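Local coordinates for aminotransferase (Bacillus subtilis, PDB 6L1O), which catalyses a pyridoxal-phosphate-dependent amino-group transfer as part of the pathway that makes the dipeptide antibiotic bacilysin, at residues P129-G134 against I204-Y209; P146-N151 against G359-R364; P155-I160 against K169-N174. All coordinates share one frame; numbering follows the deposited sequence.

Contact 1 of 3, residues P129-G134 against I204-Y209. With PLP (pyridoxal-5'-phosphate), chain E.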
loop_
_atom_site.group_PDB
_atom_site.type_symbol
_atom_site.label_atom_id
_atom_site.label_comp_id
_atom_site.label_asym_id
_atom_site.label_seq_id
_atom_site.Cartn_x
_atom_site.Cartn_y
_atom_site.Cartn_z
ATOM N N PRO B 129 -2.026 -13.966 13.373
ATOM C CA PRO B 129 -3.192 -14.292 12.522
ATOM C C PRO B 129 -3.150 -13.632 11.127
ATOM O O PRO B 129 -3.791 -14.093 10.196
ATOM C CB PRO B 129 -4.395 -13.774 13.331
ATOM C CG PRO B 129 -3.846 -12.951 14.403
ATOM C CD PRO B 129 -2.432 -13.381 14.655
ATOM N N GLU B 130 -2.389 -12.569 10.962
ATOM C CA GLU B 130 -2.375 -11.907 9.664
ATOM C C GLU B 130 -1.691 -12.723 8.601
ATOM O O GLU B 130 -1.962 -12.501 7.422
ATOM C CB GLU B 130 -1.775 -10.468 9.749
ATOM C CG GLU B 130 -2.737 -9.426 10.319
ATOM C CD GLU B 130 -4.062 -9.272 9.521
ATOM O OE1 GLU B 130 -4.057 -9.337 8.224
ATOM O OE2 GLU B 130 -5.134 -9.059 10.179
ATOM N N TYR B 131 -0.887 -13.725 8.980
ATOM C CA TYR B 131 -0.310 -14.650 8.012
ATOM C C TYR B 131 -1.401 -15.317 7.177
ATOM O O TYR B 131 -1.193 -15.645 6.017
ATOM C CB TYR B 131 0.554 -15.754 8.666
ATOM C CG TYR B 131 1.745 -15.270 9.442
ATOM C CD1 TYR B 131 2.409 -14.098 9.065
ATOM C CD2 TYR B 131 2.205 -15.954 10.574
ATOM C CE1 TYR B 131 3.480 -13.621 9.765
ATOM C CE2 TYR B 131 3.321 -15.477 11.296
ATOM C CZ TYR B 131 3.932 -14.307 10.896
ATOM O OH TYR B 131 4.969 -13.768 11.597
ATOM N N LEU B 132 -2.565 -15.521 7.796
ATOM C CA LEU B 132 -3.691 -16.184 7.151
ATOM C C LEU B 132 -4.291 -15.421 5.980
ATOM O O LEU B 132 -4.684 -16.013 4.995
ATOM C CB LEU B 132 -4.761 -16.511 8.155
ATOM C CG LEU B 132 -4.811 -17.987 8.518
ATOM C CD1 LEU B 132 -5.897 -18.301 9.550
ATOM C CD2 LEU B 132 -5.129 -18.794 7.231
ATOM N N SER B 133 -4.342 -14.103 6.106
ATOM C CA SER B 133 -4.817 -13.190 5.081
ATOM C C SER B 133 -4.154 -13.371 3.725
ATOM O O SER B 133 -4.815 -13.716 2.759
ATOM C CB SER B 133 -4.628 -11.727 5.541
ATOM O OG SER B 133 -5.522 -11.463 6.583
ATOM N N GLY B 134 -2.852 -13.126 3.655
ATOM C CA GLY B 134 -2.095 -13.269 2.440
ATOM C C GLY B 134 -2.266 -14.655 1.810
ATOM O O GLY B 134 -2.421 -14.796 0.623
ATOM N N ILE B 204 10.126 -17.023 4.758
ATOM C CA ILE B 204 9.994 -15.639 5.125
ATOM C C ILE B 204 10.115 -15.552 6.628
ATOM O O ILE B 204 9.276 -16.108 7.355
ATOM C CB ILE B 204 8.658 -14.995 4.657
ATOM C CG1 ILE B 204 8.537 -14.991 3.102
ATOM C CG2 ILE B 204 8.479 -13.560 5.179
ATOM C CD1 ILE B 204 9.746 -14.415 2.368
ATOM N N HIS B 205 11.139 -14.833 7.098
ATOM C CA HIS B 205 11.245 -14.661 8.541
ATOM C C HIS B 205 10.722 -13.293 8.936
ATOM O O HIS B 205 11.179 -12.278 8.380
ATOM C CB HIS B 205 12.672 -14.818 9.004
ATOM C CG HIS B 205 12.831 -14.638 10.477
ATOM N ND1 HIS B 205 13.605 -13.648 11.022
ATOM C CD2 HIS B 205 12.242 -15.268 11.507
ATOM C CE1 HIS B 205 13.515 -13.694 12.328
ATOM N NE2 HIS B 205 12.694 -14.671 12.648
ATOM N N ASP B 206 9.806 -13.270 9.883
ATOM C CA ASP B 206 9.157 -12.048 10.322
ATOM C C ASP B 206 9.996 -11.541 11.531
ATOM O O ASP B 206 9.944 -12.126 12.627
ATOM C CB ASP B 206 7.693 -12.333 10.684
ATOM C CG ASP B 206 6.897 -11.094 11.054
ATOM O OD1 ASP B 206 7.482 -9.995 11.209
ATOM O OD2 ASP B 206 5.656 -11.214 11.210
ATOM N N PHE B 207 10.731 -10.462 11.324
ATOM C CA PHE B 207 11.663 -9.958 12.304
ATOM C C PHE B 207 11.144 -8.649 12.951
ATOM O O PHE B 207 11.911 -7.799 13.335
ATOM C CB PHE B 207 13.053 -9.798 11.643
ATOM C CG PHE B 207 14.235 -9.886 12.558
ATOM C CD1 PHE B 207 14.233 -10.673 13.694
ATOM C CD2 PHE B 207 15.438 -9.234 12.218
ATOM C CE1 PHE B 207 15.339 -10.808 14.480
ATOM C CE2 PHE B 207 16.579 -9.379 13.018
ATOM C CZ PHE B 207 16.541 -10.173 14.149
ATOM N N ALA B 208 9.830 -8.569 13.149
ATOM C CA ALA B 208 9.185 -7.394 13.706
ATOM C C ALA B 208 9.694 -7.004 15.091
ATOM O O ALA B 208 9.724 -5.824 15.410
ATOM C CB ALA B 208 7.704 -7.581 13.762
ATOM N N TYR B 209 10.150 -7.995 15.880
ATOM C CA TYR B 209 10.593 -7.747 17.253
ATOM C C TYR B 209 12.096 -7.942 17.371
ATOM O O TYR B 209 12.655 -8.155 18.491
ATOM C CB TYR B 209 9.788 -8.624 18.263
ATOM C CG TYR B 209 8.326 -8.366 18.196
ATOM C CD1 TYR B 209 7.740 -7.284 18.914
ATOM C CD2 TYR B 209 7.484 -9.106 17.364
ATOM C CE1 TYR B 209 6.414 -7.010 18.800
ATOM C CE2 TYR B 209 6.152 -8.827 17.264
ATOM C CZ TYR B 209 5.618 -7.773 17.981
ATOM O OH TYR B 209 4.318 -7.452 17.880
HETATM N N1 PLP E . 4.718 -9.233 12.434
HETATM C C2 PLP E . 4.287 -9.443 13.691
HETATM C C2A PLP E . 4.241 -10.821 14.284
HETATM C C3 PLP E . 3.746 -8.350 14.467
HETATM O O3 PLP E . 3.255 -8.483 15.704
HETATM C C4 PLP E . 3.821 -7.067 13.865
HETATM C C4A PLP E . 2.933 -6.048 14.532
HETATM C C5 PLP E . 4.315 -6.915 12.503
HETATM C C6 PLP E . 4.787 -8.044 11.850
HETATM C C5A PLP E . 4.484 -5.578 11.845
HETATM O O4P PLP E . 3.346 -4.874 11.599
HETATM P P PLP E . 3.415 -3.529 10.671
HETATM O O1P PLP E . 2.398 -3.760 9.611
HETATM O O2P PLP E . 4.822 -3.271 10.177
HETATM O O3P PLP E . 3.019 -2.426 11.612
#
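D206 OD2 is the atom to look at first: the phenol of Y131 donates to it, OH to OD2 2.7 Å, and the pyridine N1 of the cofactor lies only 2.5 Å from the same D206 OD2. The phenol reaches this oxygen on its anti side, 18° out of the carboxylate plane, with the tyrosine ring turned 69° from the carboxylate, and the oxygen itself lies off the edge of the ring. D206 points its side chain at the helix from the end of strand 202-206, with CG anti to the backbone N (chi1 -176°). Y131 has further to travel; the two backbones stay well apart, with the CA atoms of Y131 and D206 10.1 Å from each other, and the hydroxyl does all the bridging. The Y131 ring is held in turn by a stack with F172 and an edge-to-face meeting with Y128, which limits where its hydroxyl can swing.

Beyond the strand the chain curls round the cofactor. The methyl of A208 sits over one face of the pyridine ring, A208 CB to PLP C6 3.5 Å, while the hydroxyl of Y209 hydrogen-bonds the phenolic oxygen, Y209 OH to PLP O3 2.6 Å. Y325 also bonds to that Y209 hydroxyl, so O3 is tied to a second shell. Ring nitrogen, ring face and O3 are thus addressed by three residues within four positions of sequence.

An aspartate facing the pyridine nitrogen is a hallmark of fold-type I aminotransferases, where it is held to keep N1 protonated and the ring an electron sink. Here Y131, as a second-shell donor, probably holds the carboxylate in place for that task.

Contact 2 of 3, residues P146-N151 against G359-R364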
loop_
_atom_site.group_PDB
_atom_site.type_symbol
_atom_site.label_atom_id
_atom_site.label_comp_id
_atom_site.label_asym_id
_atom_site.label_seq_id
_atom_site.Cartn_x
_atom_site.Cartn_y
_atom_site.Cartn_z
ATOM N N PRO B 146 3.145 -26.937 14.685
ATOM C CA PRO B 146 2.822 -26.634 16.074
ATOM C C PRO B 146 4.048 -26.186 16.889
ATOM O O PRO B 146 5.160 -26.729 16.756
ATOM C CB PRO B 146 2.244 -27.945 16.587
ATOM C CG PRO B 146 2.816 -28.978 15.735
ATOM C CD PRO B 146 2.938 -28.372 14.372
ATOM N N LEU B 147 3.871 -25.141 17.668
ATOM C CA LEU B 147 4.949 -24.658 18.552
ATOM C C LEU B 147 4.573 -25.055 19.968
ATOM O O LEU B 147 3.584 -24.558 20.532
ATOM C CB LEU B 147 5.144 -23.146 18.417
ATOM C CG LEU B 147 5.227 -22.513 17.035
ATOM C CD1 LEU B 147 5.481 -21.010 17.117
ATOM C CD2 LEU B 147 6.249 -23.211 16.158
ATOM N N TYR B 148 5.341 -25.979 20.551
ATOM C CA TYR B 148 5.074 -26.411 21.897
ATOM C C TYR B 148 6.109 -25.832 22.864
ATOM O O TYR B 148 7.310 -25.728 22.509
ATOM C CB TYR B 148 5.092 -27.952 21.968
ATOM C CG TYR B 148 4.042 -28.598 21.114
ATOM C CD1 TYR B 148 2.692 -28.392 21.380
ATOM C CD2 TYR B 148 4.385 -29.429 20.082
ATOM C CE1 TYR B 148 1.704 -28.991 20.601
ATOM C CE2 TYR B 148 3.414 -30.055 19.301
ATOM C CZ TYR B 148 2.081 -29.837 19.576
ATOM O OH TYR B 148 1.120 -30.410 18.787
ATOM N N GLU B 149 5.668 -25.522 24.075
ATOM C CA GLU B 149 6.557 -24.992 25.118
ATOM C C GLU B 149 7.759 -25.920 25.379
ATOM O O GLU B 149 8.886 -25.457 25.592
ATOM C CB GLU B 149 5.809 -24.794 26.415
ATOM C CG GLU B 149 6.694 -24.274 27.558
ATOM C CD GLU B 149 5.894 -23.736 28.724
ATOM O OE1 GLU B 149 4.693 -24.066 28.821
ATOM O OE2 GLU B 149 6.468 -22.991 29.557
ATOM N N GLU B 150 7.513 -27.227 25.306
ATOM C CA GLU B 150 8.570 -28.238 25.489
ATOM C C GLU B 150 9.695 -28.081 24.478
ATOM O O GLU B 150 10.850 -28.384 24.767
ATOM C CB GLU B 150 7.956 -29.642 25.380
ATOM C CG GLU B 150 7.007 -30.006 26.506
ATOM C CD GLU B 150 5.528 -29.657 26.268
ATOM O OE1 GLU B 150 5.176 -28.707 25.472
ATOM O OE2 GLU B 150 4.710 -30.337 26.927
ATOM N N ASN B 151 9.369 -27.635 23.273
ATOM C CA ASN B 151 10.403 -27.349 22.253
ATOM C C ASN B 151 10.811 -25.875 22.196
ATOM O O ASN B 151 11.403 -25.459 21.231
ATOM C CB ASN B 151 9.930 -27.762 20.858
ATOM C CG ASN B 151 9.431 -29.167 20.812
ATOM O OD1 ASN B 151 9.942 -30.035 21.514
ATOM N ND2 ASN B 151 8.464 -29.416 19.970
ATOM N N GLY B 359 -4.361 -19.376 17.048
ATOM C CA GLY B 359 -4.487 -20.769 16.585
ATOM C C GLY B 359 -4.840 -21.671 17.750
ATOM O O GLY B 359 -4.801 -21.285 18.921
ATOM N N SER B 360 -5.157 -22.914 17.430
ATOM C CA SER B 360 -5.638 -23.875 18.451
ATOM C C SER B 360 -4.634 -24.128 19.580
ATOM O O SER B 360 -5.017 -24.410 20.712
ATOM C CB SER B 360 -6.008 -25.200 17.760
ATOM O OG SER B 360 -4.894 -25.728 17.132
ATOM N N ASN B 361 -3.345 -24.025 19.292
ATOM C CA ASN B 361 -2.345 -24.216 20.328
ATOM C C ASN B 361 -2.216 -23.095 21.329
ATOM O O ASN B 361 -1.442 -23.223 22.261
ATOM C CB ASN B 361 -0.971 -24.501 19.743
ATOM C CG ASN B 361 -0.845 -25.915 19.344
ATOM O OD1 ASN B 361 -1.084 -26.791 20.161
ATOM N ND2 ASN B 361 -0.469 -26.174 18.066
ATOM N N GLY B 362 -2.994 -22.036 21.147
ATOM C CA GLY B 362 -3.114 -20.967 22.108
ATOM C C GLY B 362 -4.319 -20.995 23.016
ATOM O O GLY B 362 -4.526 -20.072 23.788
ATOM N N LYS B 363 -5.129 -22.060 22.953
ATOM C CA LYS B 363 -6.422 -22.087 23.635
ATOM C C LYS B 363 -6.389 -21.977 25.172
ATOM O O LYS B 363 -7.377 -21.589 25.751
ATOM C CB LYS B 363 -7.210 -23.389 23.286
ATOM N N ARG B 364 -5.264 -22.288 25.811
ATOM C CA ARG B 364 -5.174 -22.175 27.258
ATOM C C ARG B 364 -4.237 -21.034 27.747
ATOM O O ARG B 364 -3.767 -21.033 28.878
ATOM C CB ARG B 364 -4.744 -23.529 27.854
ATOM C CG ARG B 364 -5.788 -24.629 27.614
ATOM C CD ARG B 364 -5.767 -25.692 28.699
ATOM N NE ARG B 364 -6.010 -25.101 30.021
ATOM C CZ ARG B 364 -7.203 -24.711 30.488
ATOM N NH1 ARG B 364 -8.306 -24.848 29.767
ATOM N NH2 ARG B 364 -7.296 -24.154 31.684
#
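N361 sets its side-chain amide against P146 and Y148, one end to each, and those three residues make nearly all of the contact. The nitrogen end rests on the proline, N361 ND2 to P146 CB 3.6 Å, and the oxygen end lies by the tyrosine, N361 OD1 to Y148 CE1 3.6 Å. Amide and phenol planes stand 80° apart, and OD1 comes to the ring at a slant. No hydrogen bond joins the two segments; this is van der Waals packing of a polar group, whose ND2 is bonded elsewhere in the structure. With chi1 at -80°, CG of N361 lies beside the backbone N, and the amide is sent across to the other segment. The backbones come closest here too, with the CA atoms of P146 and N361 7.1 Å apart.

Away from this spot the contact thins quickly. Y148 is itself exposed, and past it the chain turns off through the short 3-10 segment at E149 and E150, closed by N151 N to Y148 O at 2.9 Å; E149, E150 and N151 are all exposed in the assembly, though E150 and N151 touch a crystal neighbour. On the other segment, residues 360-362 make a short 3-10 turn, with G362 N bonded to G359 O at 3.0 Å. L147 is the buried member, but it turns inward to P155 and Y175 and barely meets N361.

N125, the last residue of strand 120-125, ties both halves: its side chain bonds to S360 OG and to the backbone N of N361, and its backbone pairs with L147. The contact thus sits where edge strand 141-146 of the large seven-stranded sheet runs out, against the loop that leads from strand 353-354 into strand 365-369 of the small antiparallel sheet.

Contact 3 of 3, residues P155-I160 against K169-N174. With PLP (pyridoxal-5'-phosphate), chain E.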
loop_
_atom_site.group_PDB
_atom_site.type_symbol
_atom_site.label_atom_id
_atom_site.label_comp_id
_atom_site.label_asym_id
_atom_site.label_seq_id
_atom_site.Cartn_x
_atom_site.Cartn_y
_atom_site.Cartn_z
ATOM N N PRO B 155 9.483 -24.844 15.865
ATOM C CA PRO B 155 8.812 -25.945 15.173
ATOM C C PRO B 155 9.810 -27.124 15.019
ATOM O O PRO B 155 11.019 -26.904 14.953
ATOM C CB PRO B 155 8.505 -25.347 13.804
ATOM C CG PRO B 155 9.623 -24.385 13.571
ATOM C CD PRO B 155 9.861 -23.776 14.928
ATOM N N ASP B 156 9.281 -28.342 15.033
ATOM C CA ASP B 156 10.042 -29.544 14.693
ATOM C C ASP B 156 9.747 -29.878 13.223
ATOM O O ASP B 156 8.670 -30.389 12.889
ATOM C CB ASP B 156 9.635 -30.703 15.610
ATOM C CG ASP B 156 10.501 -31.949 15.404
ATOM O OD1 ASP B 156 11.213 -32.064 14.366
ATOM O OD2 ASP B 156 10.435 -32.824 16.303
ATOM N N PHE B 157 10.713 -29.623 12.365
ATOM C CA PHE B 157 10.502 -29.718 10.900
ATOM C C PHE B 157 10.350 -31.169 10.419
ATOM O O PHE B 157 9.724 -31.424 9.381
ATOM C CB PHE B 157 11.642 -29.054 10.152
ATOM C CG PHE B 157 11.767 -27.567 10.419
ATOM C CD1 PHE B 157 10.721 -26.708 10.095
ATOM C CD2 PHE B 157 12.900 -27.047 10.973
ATOM C CE1 PHE B 157 10.810 -25.344 10.336
ATOM C CE2 PHE B 157 13.016 -25.672 11.232
ATOM C CZ PHE B 157 11.974 -24.825 10.886
ATOM N N GLU B 158 10.894 -32.104 11.193
ATOM C CA GLU B 158 10.758 -33.530 10.910
ATOM C C GLU B 158 9.390 -34.084 11.289
ATOM O O GLU B 158 9.033 -35.171 10.847
ATOM C CB GLU B 158 11.862 -34.296 11.639
ATOM C CG GLU B 158 13.249 -33.992 11.111
ATOM C CD GLU B 158 13.444 -34.467 9.665
ATOM O OE1 GLU B 158 12.852 -35.504 9.284
ATOM O OE2 GLU B 158 14.195 -33.811 8.902
ATOM N N LYS B 159 8.614 -33.331 12.074
ATOM C CA LYS B 159 7.246 -33.705 12.380
ATOM C C LYS B 159 6.297 -33.451 11.207
ATOM O O LYS B 159 5.202 -33.932 11.219
ATOM C CB LYS B 159 6.755 -32.997 13.649
ATOM N N ILE B 160 6.729 -32.681 10.212
ATOM C CA ILE B 160 5.872 -32.310 9.099
ATOM C C ILE B 160 5.752 -33.531 8.178
ATOM O O ILE B 160 6.753 -34.169 7.830
ATOM C CB ILE B 160 6.431 -31.133 8.291
ATOM C CG1 ILE B 160 6.566 -29.869 9.181
ATOM C CG2 ILE B 160 5.517 -30.829 7.114
ATOM C CD1 ILE B 160 7.473 -28.802 8.556
ATOM N N LYS B 169 5.253 -24.494 -0.597
ATOM C CA LYS B 169 6.099 -23.513 -1.301
ATOM C C LYS B 169 6.562 -22.329 -0.478
ATOM O O LYS B 169 7.478 -21.622 -0.879
ATOM C CB LYS B 169 5.398 -23.045 -2.535
ATOM C CG LYS B 169 5.117 -24.145 -3.544
ATOM C CD LYS B 169 6.357 -24.937 -4.000
ATOM C CE LYS B 169 7.360 -24.061 -4.781
ATOM N NZ LYS B 169 8.798 -24.466 -4.539
ATOM N N LEU B 170 5.997 -22.168 0.709
ATOM C CA LEU B 170 6.341 -21.049 1.568
ATOM C C LEU B 170 6.158 -21.426 3.017
ATOM O O LEU B 170 5.204 -22.100 3.375
ATOM C CB LEU B 170 5.483 -19.863 1.238
ATOM C CG LEU B 170 5.867 -18.560 1.989
ATOM C CD1 LEU B 170 6.147 -17.412 1.052
ATOM C CD2 LEU B 170 4.788 -18.204 2.944
ATOM N N MET B 171 7.094 -20.978 3.840
ATOM C CA MET B 171 7.000 -21.099 5.248
ATOM C C MET B 171 7.191 -19.728 5.948
ATOM O O MET B 171 8.079 -19.007 5.606
ATOM C CB MET B 171 8.105 -22.047 5.729
ATOM C CG MET B 171 8.170 -22.147 7.278
ATOM S SD MET B 171 9.384 -23.321 7.883
ATOM C CE MET B 171 10.913 -22.650 7.471
ATOM N N PHE B 172 6.399 -19.479 6.974
ATOM C CA PHE B 172 6.605 -18.347 7.911
ATOM C C PHE B 172 7.249 -18.758 9.210
ATOM O O PHE B 172 6.851 -19.755 9.833
ATOM C CB PHE B 172 5.250 -17.687 8.242
ATOM C CG PHE B 172 4.674 -16.893 7.110
ATOM C CD1 PHE B 172 5.348 -15.789 6.613
ATOM C CD2 PHE B 172 3.439 -17.214 6.593
ATOM C CE1 PHE B 172 4.818 -15.044 5.546
ATOM C CE2 PHE B 172 2.883 -16.463 5.566
ATOM C CZ PHE B 172 3.560 -15.377 5.059
ATOM N N LEU B 173 8.217 -17.969 9.670
ATOM C CA LEU B 173 8.719 -18.082 10.994
ATOM C C LEU B 173 8.785 -16.659 11.612
ATOM O O LEU B 173 8.960 -15.698 10.899
ATOM C CB LEU B 173 10.116 -18.721 10.965
ATOM C CG LEU B 173 10.228 -20.131 10.379
ATOM C CD1 LEU B 173 11.707 -20.465 10.172
ATOM C CD2 LEU B 173 9.548 -21.116 11.272
ATOM N N ASN B 174 8.689 -16.561 12.925
ATOM C CA ASN B 174 8.641 -15.295 13.613
ATOM C C ASN B 174 9.354 -15.344 14.962
ATOM O O ASN B 174 8.770 -15.796 15.940
ATOM C CB ASN B 174 7.172 -14.912 13.781
ATOM C CG ASN B 174 6.952 -13.696 14.621
ATOM O OD1 ASN B 174 6.072 -13.674 15.449
ATOM N ND2 ASN B 174 7.759 -12.671 14.423
HETATM N N1 PLP E . 4.718 -9.233 12.434
HETATM C C2 PLP E . 4.287 -9.443 13.691
HETATM C C2A PLP E . 4.241 -10.821 14.284
HETATM C C3 PLP E . 3.746 -8.350 14.467
HETATM O O3 PLP E . 3.255 -8.483 15.704
HETATM C C4 PLP E . 3.821 -7.067 13.865
HETATM C C4A PLP E . 2.933 -6.048 14.532
HETATM C C5 PLP E . 4.315 -6.915 12.503
HETATM C C6 PLP E . 4.787 -8.044 11.850
HETATM C C5A PLP E . 4.484 -5.578 11.845
HETATM O O4P PLP E . 3.346 -4.874 11.599
HETATM P P PLP E . 3.415 -3.529 10.671
HETATM O O1P PLP E . 2.398 -3.760 9.611
HETATM O O2P PLP E . 4.822 -3.271 10.177
HETATM O O3P PLP E . 3.019 -2.426 11.612
#
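Loop 155-160 passes strand 169-174 at a distance, CA to CA 8.9 Å between P155 and L173 and 10.9 Å between F157 and M171, so the two meet through side chains alone. F157 and M171 meet across the gap. The thioether comes at the phenyl ring obliquely, M171 SD to F157 CE1 3.5 Å and 4.7 Å to the ring centroid, 66° off the normal: a Met-aromatic contact. The methionine runs extended as far as SD, and then a turn at chi3 (68°) folds CE back alongside CE1 and CZ of the ring. L173 adds its two methyls, CD1 near the plane of the F157 ring at its edge, and CD2 against the pyrrolidine of P155, L173 CD2 to P155 CG 4.0 Å.

Strand 168-174 lies inside the mostly parallel seven-stranded sheet of the fold-type I aminotransferase, and its residues alternate. M171 and L173 point to this loop, and F172 to the opposite face. Helix 186-199 packs on the same face as the loop: A192 touches both F157 and L173, and F195 meets the F157 ring.

D156 shapes the loop's turn. Its OD1 accepts from E158 N at 3.2 Å, an Asx turn, and the chain then takes helical backbone angles from F157 to K159. Next to L173, N174 enters the cofactor pocket, where its amide lies beside the pyridine methyl, N174 OD1 to PLP C2A 3.6 Å, and is held by N178 N at OD1 and by D206 O at ND2.

In the fold
Following the chain from the N terminus, 129-134 opens contact 1, and 146-151 then opens contact 2. Contact 3 comes next and closes at once, 155-160 meeting 169-174 across only eight residues, so it nests inside both loops. Contact 1 closes at 204-209, after 69 intervening residues, and contact 2 closes last, at 359-364, so these two cross. Contacts 1 and 3 share the large sheet: strands 168-174 and 202-206 are neighbours, D206 N hydrogen-bonds to L173 O, and both contacts touch the cofactor. Contact 2 touches contact 3 where L147 packs on P155, and it carries the edge of that sheet to the loop entering the small antiparallel sheet.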